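Local atomic coordinates of ketosynthase (Streptomyces sp. MSC090213JE08, PDB entry 6KXD), a protein that probably takes part in acyl-chain extension, as a thiolase-family protein of the ketosynthase/chain length factor of a highly reducing type II polyketide synthase. Residues V28-I33 against A333-A338; A40-G45 against S317-M322. All blocks are in the same frame, centred on the assembly; numbering follows the deposited sequence.

Both contacts bring early and late parts of a thiolase-family chain together, and contact 2 is nested inside the loop closed by contact 1. From the N terminus, strand 20-29 ends in the tight turn that leads to strand 32-33, and segment 28-33 meets helix 332-344 about 300 residues later. Helix 35-44 follows strand 32-33 in the chain, and its C-terminal end meets the loop 317-322 in contact 2, after 271 intervening residues. The later of the two early segments thus pairs with the earlier of the two late ones, which produces the nesting. Their centres lie about 11 Å apart and they touch: Tyr31 packs on Gly41 and Val42, while Gln336 CG approaches Met322 CG at 3.6 Å.

Contact 1: V28-I33 against A333-A338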
# COMPACT_ATOMS: atom_id res chain seq x y z
N VAL B 28 8.20 -17.45 -8.64
CA VAL B 28 7.48 -18.63 -8.40
C VAL B 28 6.22 -18.40 -9.21
O VAL B 28 5.58 -17.37 -9.06
CB VAL B 28 7.15 -18.83 -6.91
CG1 VAL B 28 6.29 -20.06 -6.71
CG2 VAL B 28 8.40 -18.87 -6.04
N SER B 29 5.96 -19.29 -10.13
CA SER B 29 5.04 -18.96 -11.17
C SER B 29 4.35 -20.22 -11.69
O SER B 29 4.69 -21.33 -11.28
CB SER B 29 5.79 -18.27 -12.28
OG SER B 29 6.47 -19.25 -13.05
N PRO B 30 3.37 -20.09 -12.61
CA PRO B 30 2.75 -21.27 -13.18
C PRO B 30 3.72 -22.16 -13.98
O PRO B 30 3.36 -23.27 -14.25
CB PRO B 30 1.64 -20.71 -14.09
CG PRO B 30 1.36 -19.34 -13.47
CD PRO B 30 2.71 -18.84 -13.03
N TYR B 31 4.95 -21.66 -14.24
CA TYR B 31 6.03 -22.44 -14.80
C TYR B 31 6.72 -23.32 -13.77
O TYR B 31 7.37 -24.25 -14.17
CB TYR B 31 7.08 -21.54 -15.43
CG TYR B 31 6.58 -20.92 -16.71
CD1 TYR B 31 5.93 -21.71 -17.65
CD2 TYR B 31 6.76 -19.58 -17.00
CE1 TYR B 31 5.46 -21.19 -18.83
CE2 TYR B 31 6.30 -19.04 -18.20
CZ TYR B 31 5.65 -19.85 -19.11
OH TYR B 31 5.15 -19.39 -20.30
N GLY B 32 6.57 -23.00 -12.48
CA GLY B 32 7.17 -23.78 -11.45
C GLY B 32 7.80 -22.91 -10.40
O GLY B 32 7.58 -21.71 -10.34
N ILE B 33 8.60 -23.53 -9.54
CA ILE B 33 9.26 -22.79 -8.53
C ILE B 33 10.65 -22.41 -8.99
O ILE B 33 11.48 -23.25 -9.21
CB ILE B 33 9.31 -23.61 -7.24
CG1 ILE B 33 7.91 -24.03 -6.81
CG2 ILE B 33 10.05 -22.80 -6.18
CD1 ILE B 33 7.88 -24.92 -5.62
N ALA B 333 3.13 -7.50 -13.65
CA ALA B 333 4.22 -6.68 -14.19
C ALA B 333 5.56 -7.27 -13.79
O ALA B 333 6.51 -7.12 -14.50
CB ALA B 333 4.12 -5.23 -13.77
N SER B 334 5.61 -7.95 -12.63
CA SER B 334 6.85 -8.57 -12.22
C SER B 334 7.18 -9.75 -13.15
O SER B 334 8.33 -9.95 -13.53
CB SER B 334 6.75 -8.98 -10.76
OG SER B 334 6.60 -7.85 -9.96
N PHE B 335 6.18 -10.54 -13.51
CA PHE B 335 6.36 -11.62 -14.46
C PHE B 335 6.77 -11.04 -15.81
O PHE B 335 7.65 -11.57 -16.45
CB PHE B 335 5.13 -12.48 -14.60
CG PHE B 335 4.86 -13.40 -13.44
CD1 PHE B 335 5.82 -13.61 -12.46
CD2 PHE B 335 3.68 -14.07 -13.36
CE1 PHE B 335 5.57 -14.47 -11.41
CE2 PHE B 335 3.42 -14.92 -12.30
CZ PHE B 335 4.39 -15.14 -11.36
N GLN B 336 6.26 -9.84 -16.13
CA GLN B 336 6.60 -9.22 -17.41
C GLN B 336 8.08 -8.82 -17.47
O GLN B 336 8.77 -9.12 -18.46
CB GLN B 336 5.69 -8.04 -17.69
CG GLN B 336 4.29 -8.51 -17.99
CD GLN B 336 3.34 -7.36 -17.89
OE1 GLN B 336 2.46 -7.33 -17.05
NE2 GLN B 336 3.52 -6.39 -18.75
N ILE B 337 8.55 -8.17 -16.41
CA ILE B 337 9.90 -7.78 -16.26
C ILE B 337 10.77 -9.05 -16.23
O ILE B 337 11.74 -9.13 -16.93
CB ILE B 337 10.10 -6.89 -15.03
CG1 ILE B 337 9.41 -5.54 -15.20
CG2 ILE B 337 11.58 -6.74 -14.79
CD1 ILE B 337 9.39 -4.70 -13.97
N ALA B 338 10.40 -10.04 -15.44
CA ALA B 338 11.13 -11.32 -15.40
C ALA B 338 11.18 -12.00 -16.78
O ALA B 338 12.24 -12.56 -17.12
CB ALA B 338 10.56 -12.25 -14.38
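A tight two-residue β-hairpin, whose Ser29 and Pro30 meet Phe335 of helix 332-344, forms one side of this buried contact. Ser29 to Gly32 is a type I turn closed by two backbone bonds, Ser29 N to Gly32 O at 2.9 Å and Gly32 N to Ser29 O at 2.8 Å. Ser29 OG also accepts from Tyr31 N (3.1 Å, 146°), an ST turn; a chi1 of 78° swings the hydroxyl to this bond, while CB faces the phenyl ring. Phe335 carries the whole helix side of the contact. With CG anti to its carbonyl carbon (chi1 -74°), it reaches the hairpin with the far end of its ring. Phe335 CZ lies 3.4 Å from Val28 O, which sits at the ring edge near its plane, so the electropositive rim faces the carbonyl oxygen. Ser29 CB is 3.6 Å from the same CZ, and Pro30 CD packs obliquely on Phe335 CE2 at 4.1 Å. Around this site, Phe38 of helix 35-44 meets the Phe335 ring, helix 86-99 packs against the Val28 side chain, and Val28 pairs through its backbone with Cys233 in strand 229-240.

Contact 2: A40-G45 against S317-M322; sequences AGVRAG and SRVPSM. With ACT (acetate ion), chain E.
Pro320 brings its ring unusually close to the end of a helix: its CG rests 3.6 Å from Gly45 CA. The same Pro320 CG is modelled only 2.9 Å from Val42 O, an approach so short that its detail is doubtful, and Pro320 CD lies 3.2 Å from that oxygen. Val42 O accepts from Gly45 N at 3.2 Å, within the last turn of the helix. Gly45 ends helix 35-44 in a Schellman motif with positive phi, and both this backbone shape and the nearness of the proline ring suit a glycine. Beside this joint, the tip of Val42 makes looser apolar contacts, CG1 lying 4.3 Å from Pro320 CD and a similar distance from Val319 CG1.

Farther along the loop, Arg318, which does not touch segment 40-45, binds an acetate ion, probably from the crystallisation liquor. Its chain bends at chi2 and chi3 (83° and 71°), and the guanidinium presents its edge, in plane, to one acetate oxygen. Arg318 NH2 gives OXT a bond of 3.1 Å at 160°, while the one from NH1 is weak. A phosphate, likewise probably from the liquor, forms a salt bridge with NH2, and Arg318 makes a cation-pi contact with Trp288 and donates from NE to the backbone O of Trp288. A leucine here would probably leave the Trp288 carbonyl without this donor, the indole ring without the cation, and the two anions without this positive charge.

Around the joint, Val42, Val319 and Met322 all pack on Ala339 of helix 332-344; Val319 and Met322 also touch strand 287-291, while Arg43 of helix 35-44 forms a salt bridge with Glu345.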
# COMPACT_ATOMS: atom_id res chain seq x y z
N ALA B 40 12.90 -21.03 -18.21
CA ALA B 40 12.63 -22.15 -19.12
C ALA B 40 11.25 -21.98 -19.78
O ALA B 40 11.12 -22.09 -21.01
CB ALA B 40 12.76 -23.46 -18.39
N GLY B 41 10.24 -21.64 -18.98
CA GLY B 41 8.85 -21.55 -19.49
C GLY B 41 8.69 -20.40 -20.47
O GLY B 41 7.98 -20.51 -21.49
N VAL B 42 9.33 -19.27 -20.14
CA VAL B 42 9.22 -18.08 -20.95
C VAL B 42 9.91 -18.31 -22.31
O VAL B 42 9.42 -17.92 -23.38
CB VAL B 42 9.81 -16.85 -20.24
CG1 VAL B 42 10.12 -15.74 -21.23
CG2 VAL B 42 8.86 -16.38 -19.15
N ARG B 43 11.09 -18.91 -22.25
CA ARG B 43 11.89 -19.08 -23.45
C ARG B 43 11.20 -20.10 -24.35
O ARG B 43 11.28 -19.99 -25.56
CB ARG B 43 13.29 -19.53 -23.06
CG ARG B 43 14.19 -18.38 -22.63
CD ARG B 43 15.28 -19.01 -21.82
NE ARG B 43 16.12 -18.02 -21.19
CZ ARG B 43 16.98 -18.31 -20.26
NH1 ARG B 43 17.31 -19.58 -20.07
NH2 ARG B 43 17.50 -17.33 -19.54
N ALA B 44 10.55 -21.08 -23.72
CA ALA B 44 9.87 -22.14 -24.45
C ALA B 44 8.50 -21.68 -24.96
O ALA B 44 7.89 -22.41 -25.75
CB ALA B 44 9.71 -23.34 -23.56
N GLY B 45 8.00 -20.54 -24.45
CA GLY B 45 6.62 -20.13 -24.60
C GLY B 45 5.69 -21.26 -24.22
O GLY B 45 4.73 -21.56 -24.94
N SER B 317 7.16 -9.89 -30.76
CA SER B 317 7.40 -11.31 -31.02
C SER B 317 8.61 -11.81 -30.26
O SER B 317 8.96 -12.95 -30.40
CB SER B 317 7.64 -11.56 -32.48
OG SER B 317 7.37 -10.40 -33.21
N ARG B 318 9.30 -10.92 -29.57
CA ARG B 318 10.54 -11.25 -28.94
C ARG B 318 10.29 -12.11 -27.69
O ARG B 318 11.10 -12.92 -27.33
CB ARG B 318 11.27 -9.96 -28.56
CG ARG B 318 12.76 -10.15 -28.36
CD ARG B 318 13.50 -10.12 -29.67
NE ARG B 318 13.49 -8.77 -30.18
CZ ARG B 318 13.80 -8.42 -31.41
NH1 ARG B 318 14.33 -9.31 -32.24
NH2 ARG B 318 13.59 -7.18 -31.82
N VAL B 319 9.18 -11.87 -27.00
CA VAL B 319 8.87 -12.54 -25.77
C VAL B 319 7.51 -13.17 -25.96
O VAL B 319 6.62 -12.49 -26.43
CB VAL B 319 8.83 -11.55 -24.60
CG1 VAL B 319 8.45 -12.21 -23.29
CG2 VAL B 319 10.14 -10.80 -24.48
N PRO B 320 7.28 -14.44 -25.54
CA PRO B 320 5.94 -15.02 -25.61
C PRO B 320 4.88 -14.24 -24.83
O PRO B 320 5.20 -13.55 -23.86
CB PRO B 320 6.16 -16.43 -25.05
CG PRO B 320 7.63 -16.71 -25.35
CD PRO B 320 8.31 -15.39 -25.08
N SER B 321 3.62 -14.36 -25.27
CA SER B 321 2.50 -13.67 -24.62
C SER B 321 2.47 -14.06 -23.15
O SER B 321 2.70 -15.20 -22.83
CB SER B 321 1.17 -13.96 -25.24
OG SER B 321 0.16 -13.23 -24.54
N MET B 322 2.19 -13.08 -22.29
CA MET B 322 1.91 -13.30 -20.87
C MET B 322 0.62 -14.09 -20.71
O MET B 322 0.42 -14.69 -19.67
CB MET B 322 1.76 -11.98 -20.11
CG MET B 322 3.05 -11.22 -19.98
SD MET B 322 4.29 -12.17 -19.06
CE MET B 322 5.34 -12.77 -20.37
C ACT E . 15.67 -7.37 -35.34
O ACT E . 15.60 -7.96 -36.44
OXT ACT E . 14.62 -7.00 -34.78
CH3 ACT E . 17.00 -7.04 -34.73